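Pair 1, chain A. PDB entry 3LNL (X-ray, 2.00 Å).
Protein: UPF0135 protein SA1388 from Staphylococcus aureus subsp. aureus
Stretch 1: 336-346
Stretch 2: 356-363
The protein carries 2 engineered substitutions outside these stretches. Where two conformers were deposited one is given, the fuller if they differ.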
# COMPACT_ATOMS: atom_id res chain seq x y z
N MET A 336 34.82 13.67 -2.00
CA MET A 336 35.08 12.33 -2.56
C MET A 336 35.82 12.36 -3.90
O MET A 336 36.25 11.32 -4.39
CB MET A 336 33.83 11.43 -2.62
CG MET A 336 32.63 11.89 -3.38
SD MET A 336 32.84 12.32 -5.14
CE MET A 336 33.26 10.68 -5.80
N LYS A 337 35.97 13.52 -4.53
CA LYS A 337 36.65 13.55 -5.82
C LYS A 337 38.13 13.23 -5.58
O LYS A 337 38.68 12.29 -6.14
CB LYS A 337 36.49 14.92 -6.51
CG LYS A 337 35.04 15.29 -6.86
CD LYS A 337 34.90 16.55 -7.66
CE LYS A 337 35.46 17.78 -6.86
NZ LYS A 337 35.18 18.97 -7.66
N GLU A 338 38.79 14.02 -4.74
CA GLU A 338 40.16 13.74 -4.35
C GLU A 338 40.26 12.44 -3.56
O GLU A 338 41.20 11.69 -3.75
CB GLU A 338 40.78 14.87 -3.51
CG GLU A 338 40.97 16.20 -4.28
CD GLU A 338 42.06 16.19 -5.34
OE1 GLU A 338 42.17 17.22 -6.05
OE2 GLU A 338 42.80 15.19 -5.49
N GLY A 339 39.28 12.17 -2.70
CA GLY A 339 39.36 10.94 -1.93
C GLY A 339 39.30 9.70 -2.81
O GLY A 339 40.02 8.72 -2.59
N LEU A 340 38.39 9.69 -3.77
CA LEU A 340 38.25 8.53 -4.63
C LEU A 340 39.43 8.44 -5.61
O LEU A 340 39.90 7.32 -5.92
CB LEU A 340 36.94 8.56 -5.41
CG LEU A 340 36.68 7.37 -6.35
CD1 LEU A 340 36.61 5.99 -5.52
CD2 LEU A 340 35.36 7.66 -7.17
N LYS A 341 39.95 9.59 -6.04
CA LYS A 341 41.16 9.60 -6.84
C LYS A 341 42.30 8.91 -6.11
O LYS A 341 42.99 8.07 -6.68
CB LYS A 341 41.61 11.00 -7.23
CG LYS A 341 43.08 11.01 -7.81
CD LYS A 341 43.75 12.30 -7.67
CE LYS A 341 45.16 12.26 -8.25
NZ LYS A 341 45.61 13.62 -8.65
N THR A 342 42.48 9.24 -4.83
CA THR A 342 43.54 8.62 -4.04
C THR A 342 43.33 7.10 -3.90
O THR A 342 44.22 6.30 -4.17
CB THR A 342 43.66 9.30 -2.65
OG1 THR A 342 44.00 10.65 -2.86
CG2 THR A 342 44.74 8.56 -1.71
N LEU A 343 42.12 6.72 -3.55
CA LEU A 343 41.79 5.30 -3.47
C LEU A 343 42.12 4.59 -4.79
O LEU A 343 42.81 3.58 -4.81
CB LEU A 343 40.32 5.10 -3.12
CG LEU A 343 39.86 5.47 -1.71
CD1 LEU A 343 38.37 5.33 -1.62
CD2 LEU A 343 40.58 4.64 -0.59
N LEU A 344 41.60 5.12 -5.89
CA LEU A 344 41.74 4.44 -7.17
C LEU A 344 43.19 4.34 -7.63
O LEU A 344 43.61 3.31 -8.19
CB LEU A 344 40.89 5.11 -8.24
CG LEU A 344 40.71 4.31 -9.55
CD1 LEU A 344 40.18 2.87 -9.38
CD2 LEU A 344 39.75 5.08 -10.52
N MET A 345 43.96 5.39 -7.40
CA MET A 345 45.39 5.38 -7.69
C MET A 345 46.09 4.26 -6.93
O MET A 345 46.96 3.57 -7.47
CB MET A 345 46.03 6.71 -7.32
CG MET A 345 45.63 7.82 -8.24
SD MET A 345 46.65 9.28 -8.10
CE MET A 345 46.76 9.54 -6.30
N ASN A 346 45.69 4.08 -5.68
CA ASN A 346 46.23 3.00 -4.84
C ASN A 346 45.82 1.62 -5.35
O ASN A 346 46.65 0.72 -5.45
CB ASN A 346 45.75 3.15 -3.39
CG ASN A 346 46.36 2.09 -2.50
OD1 ASN A 346 47.58 1.82 -2.59
ND2 ASN A 346 45.53 1.42 -1.68
N ASP A 356 45.85 6.99 -15.81
CA ASP A 356 45.76 8.23 -15.04
C ASP A 356 44.39 8.38 -14.39
O ASP A 356 43.38 8.06 -15.02
CB ASP A 356 45.90 9.44 -15.96
CG ASP A 356 47.21 9.46 -16.72
OD1 ASP A 356 48.26 9.04 -16.15
OD2 ASP A 356 47.15 9.87 -17.91
N VAL A 357 44.38 8.93 -13.17
CA VAL A 357 43.18 9.28 -12.49
C VAL A 357 43.35 10.73 -12.04
O VAL A 357 44.42 11.11 -11.56
CB VAL A 357 42.94 8.37 -11.29
CG1 VAL A 357 41.61 8.72 -10.61
CG2 VAL A 357 42.99 6.87 -11.70
N GLU A 358 42.33 11.55 -12.25
CA GLU A 358 42.38 12.95 -11.78
C GLU A 358 41.05 13.27 -11.16
O GLU A 358 40.01 12.82 -11.64
CB GLU A 358 42.62 13.90 -12.96
CG GLU A 358 44.02 13.87 -13.51
CD GLU A 358 44.21 14.95 -14.56
OE1 GLU A 358 43.81 16.10 -14.34
OE2 GLU A 358 44.69 14.61 -15.67
N ALA A 359 41.08 14.05 -10.10
CA ALA A 359 39.88 14.58 -9.51
C ALA A 359 39.45 15.84 -10.32
O ALA A 359 40.28 16.71 -10.57
CB ALA A 359 40.19 14.94 -8.07
N SER A 360 38.21 15.89 -10.80
CA SER A 360 37.69 17.10 -11.46
C SER A 360 37.83 18.30 -10.53
O SER A 360 37.46 18.24 -9.37
CB SER A 360 36.19 16.98 -11.83
OG SER A 360 35.67 18.25 -12.30
N THR A 361 38.39 19.37 -11.07
CA THR A 361 38.63 20.60 -10.36
C THR A 361 37.43 21.54 -10.42
O THR A 361 37.44 22.58 -9.78
CB THR A 361 39.84 21.38 -11.02
OG1 THR A 361 39.51 21.68 -12.41
CG2 THR A 361 41.10 20.51 -11.04
N ILE A 362 36.41 21.21 -11.20
CA ILE A 362 35.29 22.13 -11.36
C ILE A 362 34.43 22.19 -10.08
O ILE A 362 34.01 21.18 -9.56
CB ILE A 362 34.48 21.75 -12.59
CG1 ILE A 362 35.37 21.98 -13.84
CG2 ILE A 362 33.16 22.63 -12.68
CD1 ILE A 362 34.89 21.33 -14.99
N ASN A 363 34.17 23.39 -9.58
CA ASN A 363 33.18 23.55 -8.54
C ASN A 363 31.78 23.49 -9.16
O ASN A 363 31.41 24.37 -9.90
CB ASN A 363 33.38 24.87 -7.78
CG ASN A 363 32.48 24.97 -6.58
OD1 ASN A 363 31.28 24.68 -6.68
ND2 ASN A 363 33.05 25.38 -5.41
O HOH W 1 39.11 18.18 -6.95
O HOH W 2 43.61 15.09 -9.50

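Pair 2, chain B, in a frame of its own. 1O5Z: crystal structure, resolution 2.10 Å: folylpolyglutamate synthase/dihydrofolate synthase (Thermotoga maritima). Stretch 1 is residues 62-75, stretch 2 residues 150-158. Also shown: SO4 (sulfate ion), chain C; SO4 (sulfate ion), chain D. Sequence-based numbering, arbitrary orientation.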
# COMPACT_ATOMS: atom_id res chain seq x y z
N GLY B 62 -0.93 1.60 -7.07
CA GLY B 62 -0.10 0.44 -7.38
C GLY B 62 1.26 0.45 -6.73
O GLY B 62 2.01 -0.52 -6.88
N LYS B 63 1.63 1.51 -6.02
CA LYS B 63 2.99 1.53 -5.51
C LYS B 63 3.19 0.51 -4.38
O LYS B 63 4.25 -0.12 -4.30
CB LYS B 63 3.50 2.95 -5.15
CG LYS B 63 2.59 3.80 -4.34
CD LYS B 63 3.34 4.97 -3.70
CE LYS B 63 2.36 5.79 -2.82
NZ LYS B 63 1.02 6.01 -3.46
N GLY B 64 2.20 0.37 -3.51
CA GLY B 64 2.22 -0.62 -2.48
C GLY B 64 2.28 -2.01 -3.05
O GLY B 64 3.07 -2.81 -2.57
N SER B 65 1.43 -2.34 -4.02
CA SER B 65 1.44 -3.68 -4.69
C SER B 65 2.75 -3.94 -5.38
O SER B 65 3.29 -5.05 -5.29
CB SER B 65 0.43 -3.79 -5.82
OG SER B 65 -0.90 -3.74 -5.40
N VAL B 66 3.24 -2.95 -6.14
CA VAL B 66 4.50 -3.14 -6.88
C VAL B 66 5.66 -3.32 -5.90
O VAL B 66 6.48 -4.21 -6.07
CB VAL B 66 4.80 -2.00 -7.87
CG1 VAL B 66 6.23 -2.09 -8.36
CG2 VAL B 66 3.81 -2.05 -9.07
N ALA B 67 5.70 -2.50 -4.84
CA ALA B 67 6.74 -2.70 -3.81
C ALA B 67 6.70 -4.10 -3.22
O ALA B 67 7.71 -4.76 -3.08
CB ALA B 67 6.58 -1.66 -2.68
N ASN B 68 5.50 -4.52 -2.82
CA ASN B 68 5.28 -5.83 -2.22
C ASN B 68 5.73 -6.95 -3.14
O ASN B 68 6.39 -7.87 -2.71
CB ASN B 68 3.81 -6.04 -1.88
CG ASN B 68 3.60 -7.25 -1.04
OD1 ASN B 68 3.18 -8.30 -1.56
ND2 ASN B 68 3.93 -7.15 0.26
N MET B 69 5.35 -6.85 -4.41
CA MET B 69 5.75 -7.83 -5.41
C MET B 69 7.29 -7.89 -5.58
O MET B 69 7.91 -8.98 -5.61
CB MET B 69 5.09 -7.47 -6.72
CG MET B 69 3.60 -7.72 -6.73
SD MET B 69 2.88 -7.12 -8.30
CE MET B 69 1.12 -7.32 -8.05
N VAL B 70 7.90 -6.72 -5.67
CA VAL B 70 9.33 -6.62 -5.74
C VAL B 70 9.99 -7.24 -4.51
O VAL B 70 10.91 -8.02 -4.65
CB VAL B 70 9.78 -5.17 -6.00
CG1 VAL B 70 11.24 -5.04 -5.87
CG2 VAL B 70 9.41 -4.78 -7.41
N SER B 71 9.52 -6.90 -3.31
CA SER B 71 10.12 -7.46 -2.09
C SER B 71 9.95 -8.93 -2.08
O SER B 71 10.84 -9.60 -1.74
CB SER B 71 9.49 -6.95 -0.78
OG SER B 71 9.41 -5.54 -0.84
N ASN B 72 8.74 -9.39 -2.33
CA ASN B 72 8.45 -10.80 -2.29
C ASN B 72 9.29 -11.63 -3.22
O ASN B 72 9.75 -12.70 -2.83
CB ASN B 72 6.95 -11.05 -2.48
CG ASN B 72 6.25 -11.08 -1.15
OD1 ASN B 72 6.60 -11.92 -0.31
ND2 ASN B 72 5.36 -10.13 -0.90
N ILE B 73 9.57 -11.11 -4.41
CA ILE B 73 10.39 -11.84 -5.36
C ILE B 73 11.86 -11.94 -4.88
O ILE B 73 12.50 -12.99 -4.97
CB ILE B 73 10.33 -11.18 -6.73
CG1 ILE B 73 8.94 -11.37 -7.35
CG2 ILE B 73 11.41 -11.77 -7.68
CD1 ILE B 73 8.71 -10.52 -8.60
N LEU B 74 12.38 -10.82 -4.36
CA LEU B 74 13.73 -10.80 -3.86
C LEU B 74 13.89 -11.62 -2.61
O LEU B 74 14.91 -12.27 -2.43
CB LEU B 74 14.14 -9.38 -3.55
CG LEU B 74 14.28 -8.42 -4.75
CD1 LEU B 74 14.34 -7.00 -4.22
CD2 LEU B 74 15.54 -8.73 -5.55
N VAL B 75 12.89 -11.59 -1.75
CA VAL B 75 12.88 -12.48 -0.57
C VAL B 75 12.92 -13.96 -1.00
O VAL B 75 13.68 -14.72 -0.45
CB VAL B 75 11.71 -12.20 0.38
CG1 VAL B 75 11.50 -13.38 1.40
CG2 VAL B 75 11.97 -10.90 1.12
N ASP B 150 20.40 -6.64 2.49
CA ASP B 150 21.11 -6.53 1.20
C ASP B 150 20.47 -5.39 0.42
O ASP B 150 21.15 -4.61 -0.24
CB ASP B 150 20.94 -7.80 0.37
CG ASP B 150 21.58 -9.02 1.01
OD1 ASP B 150 22.70 -8.87 1.56
OD2 ASP B 150 21.01 -10.17 1.00
N ILE B 151 19.16 -5.34 0.49
CA ILE B 151 18.40 -4.37 -0.25
C ILE B 151 17.14 -3.95 0.46
O ILE B 151 16.51 -4.73 1.18
CB ILE B 151 18.11 -4.91 -1.68
CG1 ILE B 151 17.17 -3.99 -2.40
CG2 ILE B 151 17.59 -6.33 -1.68
CD1 ILE B 151 17.20 -4.26 -3.85
N ALA B 152 16.81 -2.68 0.29
CA ALA B 152 15.58 -2.13 0.84
C ALA B 152 14.65 -1.70 -0.30
O ALA B 152 15.08 -1.06 -1.23
CB ALA B 152 15.87 -0.97 1.80
N VAL B 153 13.38 -2.09 -0.23
CA VAL B 153 12.35 -1.65 -1.17
C VAL B 153 11.49 -0.65 -0.48
O VAL B 153 10.92 -0.93 0.56
CB VAL B 153 11.52 -2.83 -1.67
CG1 VAL B 153 10.53 -2.41 -2.73
CG2 VAL B 153 12.45 -3.91 -2.23
N LEU B 154 11.41 0.54 -1.06
CA LEU B 154 10.78 1.68 -0.42
C LEU B 154 9.62 2.18 -1.24
O LEU B 154 9.78 2.63 -2.35
CB LEU B 154 11.79 2.80 -0.27
CG LEU B 154 13.11 2.30 0.32
CD1 LEU B 154 14.19 3.31 0.00
CD2 LEU B 154 12.93 2.13 1.78
N GLU B 155 8.46 2.13 -0.62
CA GLU B 155 7.29 2.76 -1.11
C GLU B 155 7.28 4.26 -0.72
O GLU B 155 7.37 4.62 0.45
CB GLU B 155 6.03 2.04 -0.55
CG GLU B 155 4.75 2.68 -1.04
CD GLU B 155 3.51 2.15 -0.42
OE1 GLU B 155 3.58 1.27 0.46
OE2 GLU B 155 2.46 2.62 -0.87
N VAL B 156 7.09 5.12 -1.70
CA VAL B 156 6.93 6.53 -1.48
C VAL B 156 5.72 6.73 -0.59
O VAL B 156 4.66 6.07 -0.76
CB VAL B 156 6.73 7.27 -2.81
CG1 VAL B 156 6.40 8.72 -2.57
CG2 VAL B 156 7.96 7.09 -3.74
N GLY B 157 5.87 7.62 0.40
CA GLY B 157 4.74 8.04 1.25
C GLY B 157 3.71 8.79 0.43
O GLY B 157 2.57 8.41 0.35
N LEU B 158 4.15 9.84 -0.24
CA LEU B 158 3.30 10.77 -0.94
C LEU B 158 4.17 11.58 -1.90
O LEU B 158 5.26 12.03 -1.51
CB LEU B 158 2.66 11.69 0.10
CG LEU B 158 1.89 12.89 -0.38
CD1 LEU B 158 0.60 12.43 -1.04
CD2 LEU B 158 1.57 13.79 0.78
S SO4 C . -1.46 0.51 -3.81
O1 SO4 C . -2.25 1.42 -4.63
O2 SO4 C . -2.18 -0.01 -2.67
O3 SO4 C . -0.35 1.35 -3.34
O4 SO4 C . -1.02 -0.66 -4.56
S SO4 D . 0.67 9.85 -4.02
O1 SO4 D . 0.64 9.27 -2.67
O2 SO4 D . -0.62 9.63 -4.67
O3 SO4 D . 1.76 9.18 -4.74
O4 SO4 D . 0.98 11.27 -3.99

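In both pairs a helix lies against a strand running nearly antiparallel to it. The angle between the two directions is 164° in pair 1 and 172° in pair 2. The axes approach to 7.3 Å and 8.2 Å. Fourteen central residues superpose with an RMSD of 0.5 Å. The buried surface is also similar, 428 Å² in pair 1 and 423 Å² in pair 2.

Val A357 matches Val B153. Both point toward the helix in the t rotamer, and each is the residue of its strand most covered by the helix. The helix residues around them differ. Leu A344 matches Val B70. Leu A344 CD2 lies 3.9 Å from Val A357 CG2, and Val B70 CG1 lies 4.0 Å from Val B153 CG2. Met A345 matches Ser B71, and both project sideways. Met A345 CG packs 4.1 Å from Val A357 CB. Ser B71 OG sits 3.5 Å from Val B153 CB, while its hydroxyl donates a hydrogen bond to Ala B67 O at 2.9 Å. The small polar side chain is thus satisfied within its own helix.

The next two matches exchange long and short side chains. Lys A341 matches Ala B67, and Ala A359 matches Glu B155. All four point toward the opposing stretch. In pair 1 the long residue is on the helix. The aliphatic part of Lys A341 crosses over the strand, with CG 3.9 Å from Val A357 CG1 and CB 4.3 Å from Ala A359 CB. A water accepts from both Lys A341 NZ (2.6 Å) and Ala A359 N (2.8 Å). In pair 2 the long residue is on the strand. Ala B67 CB lies 4.3 Å from Glu B155 CB and 4.0 Å from Val B153 CG1.

Lys A337 and Lys B63 match, and both point toward the strand. Their side-chain centres fall 0.8 Å apart, although their chi1 rotamers are m and p. Lys A337 NZ donates to Ser A360 O at 2.9 Å. At the matching place Lys B63 CE lies 3.1 Å from Val B156 O. Lys B63 NZ instead makes a weak hydrogen bond of 3.4 Å to sulfate D O1. Lys B63 NZ is 4.5 Å from Glu B155 OE2, beyond a salt bridge.

Glu A338 matches Gly B64. Glu A338 CD reaches within 3.5 Å of Ala A359 CB. Gly B64 leaves room for sulfate C, and Gly B64 N donates to its O3 at 2.7 Å. A CB there would clash with that oxygen.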